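Local coordinates for sortase family protein (Clostridium perfringens, PDB 4D70), which acts as a class D sortase, a cysteine transpeptidase that probably cleaves sorting signals and joins proteins to the cell wall, at residues Ser27-Lys32 against Glu85-His90. Numbering follows the deposited sequence.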
loop_
_atom_site.group_PDB
_atom_site.type_symbol
_atom_site.label_atom_id
_atom_site.label_comp_id
_atom_site.label_asym_id
_atom_site.label_seq_id
_atom_site.Cartn_x
_atom_site.Cartn_y
_atom_site.Cartn_z
ATOM N N SER A 27 12.454 -3.441 9.334
ATOM C CA SER A 27 12.682 -3.560 10.805
ATOM C C SER A 27 12.793 -5.039 11.173
ATOM O O SER A 27 13.740 -5.699 10.769
ATOM C CB SER A 27 11.578 -2.864 11.603
ATOM N N SER A 28 11.876 -5.552 11.977
ATOM C CA SER A 28 12.030 -6.898 12.483
ATOM C C SER A 28 11.096 -7.802 11.709
ATOM O O SER A 28 11.515 -8.575 10.852
ATOM C CB SER A 28 11.736 -6.932 13.989
ATOM O OG SER A 28 11.848 -8.240 14.501
ATOM N N VAL A 29 9.818 -7.684 12.004
ATOM C CA VAL A 29 8.812 -8.445 11.278
ATOM C C VAL A 29 8.730 -7.941 9.854
ATOM O O VAL A 29 8.445 -8.716 8.947
ATOM C CB VAL A 29 7.463 -8.325 11.981
ATOM C CG1 VAL A 29 6.346 -8.888 11.129
ATOM C CG2 VAL A 29 7.515 -9.065 13.312
ATOM N N GLU A 30 9.018 -6.656 9.648
ATOM C CA GLU A 30 8.968 -6.085 8.310
ATOM C C GLU A 30 9.933 -6.826 7.386
ATOM O O GLU A 30 9.522 -7.310 6.332
ATOM C CB GLU A 30 9.307 -4.589 8.334
ATOM C CG GLU A 30 9.298 -3.925 6.965
ATOM C CD GLU A 30 9.576 -2.432 7.024
ATOM O OE1 GLU A 30 9.886 -1.921 8.105
ATOM O OE2 GLU A 30 9.482 -1.746 5.984
ATOM N N LYS A 31 11.200 -6.935 7.793
ATOM C CA LYS A 31 12.194 -7.600 6.950
ATOM C C LYS A 31 11.754 -9.024 6.617
ATOM O O LYS A 31 11.889 -9.502 5.492
ATOM C CB LYS A 31 13.538 -7.650 7.640
ATOM C CG LYS A 31 14.602 -8.431 6.882
ATOM C CD LYS A 31 15.006 -7.747 5.589
ATOM C CE LYS A 31 16.231 -8.415 4.960
ATOM N NZ LYS A 31 16.443 -7.988 3.553
ATOM N N LYS A 32 11.240 -9.709 7.621
ATOM C CA LYS A 32 10.829 -11.066 7.428
ATOM C C LYS A 32 9.731 -11.147 6.365
ATOM O O LYS A 32 9.819 -11.916 5.414
ATOM C CB LYS A 32 10.321 -11.646 8.740
ATOM C CG LYS A 32 10.071 -13.127 8.636
ATOM C CD LYS A 32 9.591 -13.786 9.935
ATOM C CE LYS A 32 8.459 -14.797 9.686
ATOM N NZ LYS A 32 7.131 -14.112 9.630
ATOM N N GLU A 85 1.122 -2.600 13.128
ATOM C CA GLU A 85 2.204 -2.433 14.061
ATOM C C GLU A 85 3.523 -2.714 13.368
ATOM O O GLU A 85 4.511 -2.016 13.586
ATOM C CB GLU A 85 2.020 -3.360 15.241
ATOM C CG GLU A 85 2.893 -3.005 16.432
ATOM C CD GLU A 85 2.399 -3.681 17.700
ATOM O OE1 GLU A 85 2.044 -4.886 17.623
ATOM O OE2 GLU A 85 2.373 -3.027 18.770
ATOM N N ASN A 86 3.534 -3.713 12.492
ATOM C CA ASN A 86 4.776 -4.109 11.827
ATOM C C ASN A 86 4.930 -3.772 10.374
ATOM O O ASN A 86 6.044 -3.751 9.867
ATOM C CB ASN A 86 4.917 -5.588 11.993
ATOM C CG ASN A 86 5.303 -5.934 13.402
ATOM O OD1 ASN A 86 6.342 -5.488 13.876
ATOM N ND2 ASN A 86 4.448 -6.648 14.097
ATOM N N ASN A 87 3.822 -3.545 9.686
ATOM C CA ASN A 87 3.914 -3.343 8.263
ATOM C C ASN A 87 2.961 -2.293 7.774
ATOM O O ASN A 87 1.979 -1.956 8.411
ATOM C CB ASN A 87 3.581 -4.629 7.533
ATOM C CG ASN A 87 4.684 -5.656 7.577
ATOM O OD1 ASN A 87 4.497 -6.767 8.095
ATOM N ND2 ASN A 87 5.787 -5.350 6.991
ATOM N N ILE A 88 3.245 -1.842 6.572
ATOM C CA ILE A 88 2.261 -1.143 5.757
ATOM C C ILE A 88 1.200 -2.182 5.409
ATOM O O ILE A 88 1.538 -3.304 5.068
ATOM C CB ILE A 88 2.899 -0.685 4.437
ATOM C CG1 ILE A 88 3.970 0.377 4.646
ATOM C CG2 ILE A 88 1.851 -0.168 3.492
ATOM C CD1 ILE A 88 4.718 0.649 3.357
ATOM N N GLY A 89 -0.056 -1.818 5.436
ATOM C CA GLY A 89 -1.128 -2.805 5.283
ATOM C C GLY A 89 -2.108 -2.469 4.193
ATOM O O GLY A 89 -2.279 -1.284 3.851
ATOM N N HIS A 90 -2.717 -3.493 3.606
ATOM C CA HIS A 90 -3.684 -3.312 2.515
ATOM C C HIS A 90 -5.070 -3.357 3.123
ATOM O O HIS A 90 -5.425 -4.330 3.813
ATOM C CB HIS A 90 -3.475 -4.385 1.447
ATOM C CG HIS A 90 -4.572 -4.479 0.453
ATOM N ND1 HIS A 90 -5.328 -5.625 0.246
ATOM C CD2 HIS A 90 -5.026 -3.578 -0.429
ATOM C CE1 HIS A 90 -6.200 -5.409 -0.720
ATOM N NE2 HIS A 90 -6.052 -4.160 -1.124
#
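V29, in the first turn of helix 29-39, meets the side-chain amide of N86: its CB sits almost straight over N86 CG at 3.5 Å, and the two side chains cross at about a right angle. Both methyls take part. The isopropyl group lies over one face of the N86 amide, with CG1, anti to the backbone N (chi1 170°), 3.7 Å from N86 CB and CG2 3.8 Å from N86 OD1. CG1 also lies loosely, 4.1 Å from N87 OD1.

E30 touches through its backbone CA and the first part of its side chain: CB is 3.7 Å from the N86 carbonyl O, and CA is 3.5 Å from N87 ND2. Its carboxylate stands nearly perpendicular to the N87 amide (85°) and takes its partners away from N86 and N87. OE1 accepts the S27 backbone N (3.2 Å) from above the carboxylate plane, and OE2 is hydrogen-bonded to T73 OG1 on strand 71-77. N87 OD1 in turn is hydrogen-bonded to T33 OG1, one turn along the N-terminal helix.

Helix 29-39 thus starts against the junction between helix 81-86 and strand 88-90, which runs parallel to strand 71-77 in the sortase beta-barrel; the E30-T73 and N87-T33 hydrogen bonds join the helix to strand 71-77 and to that junction.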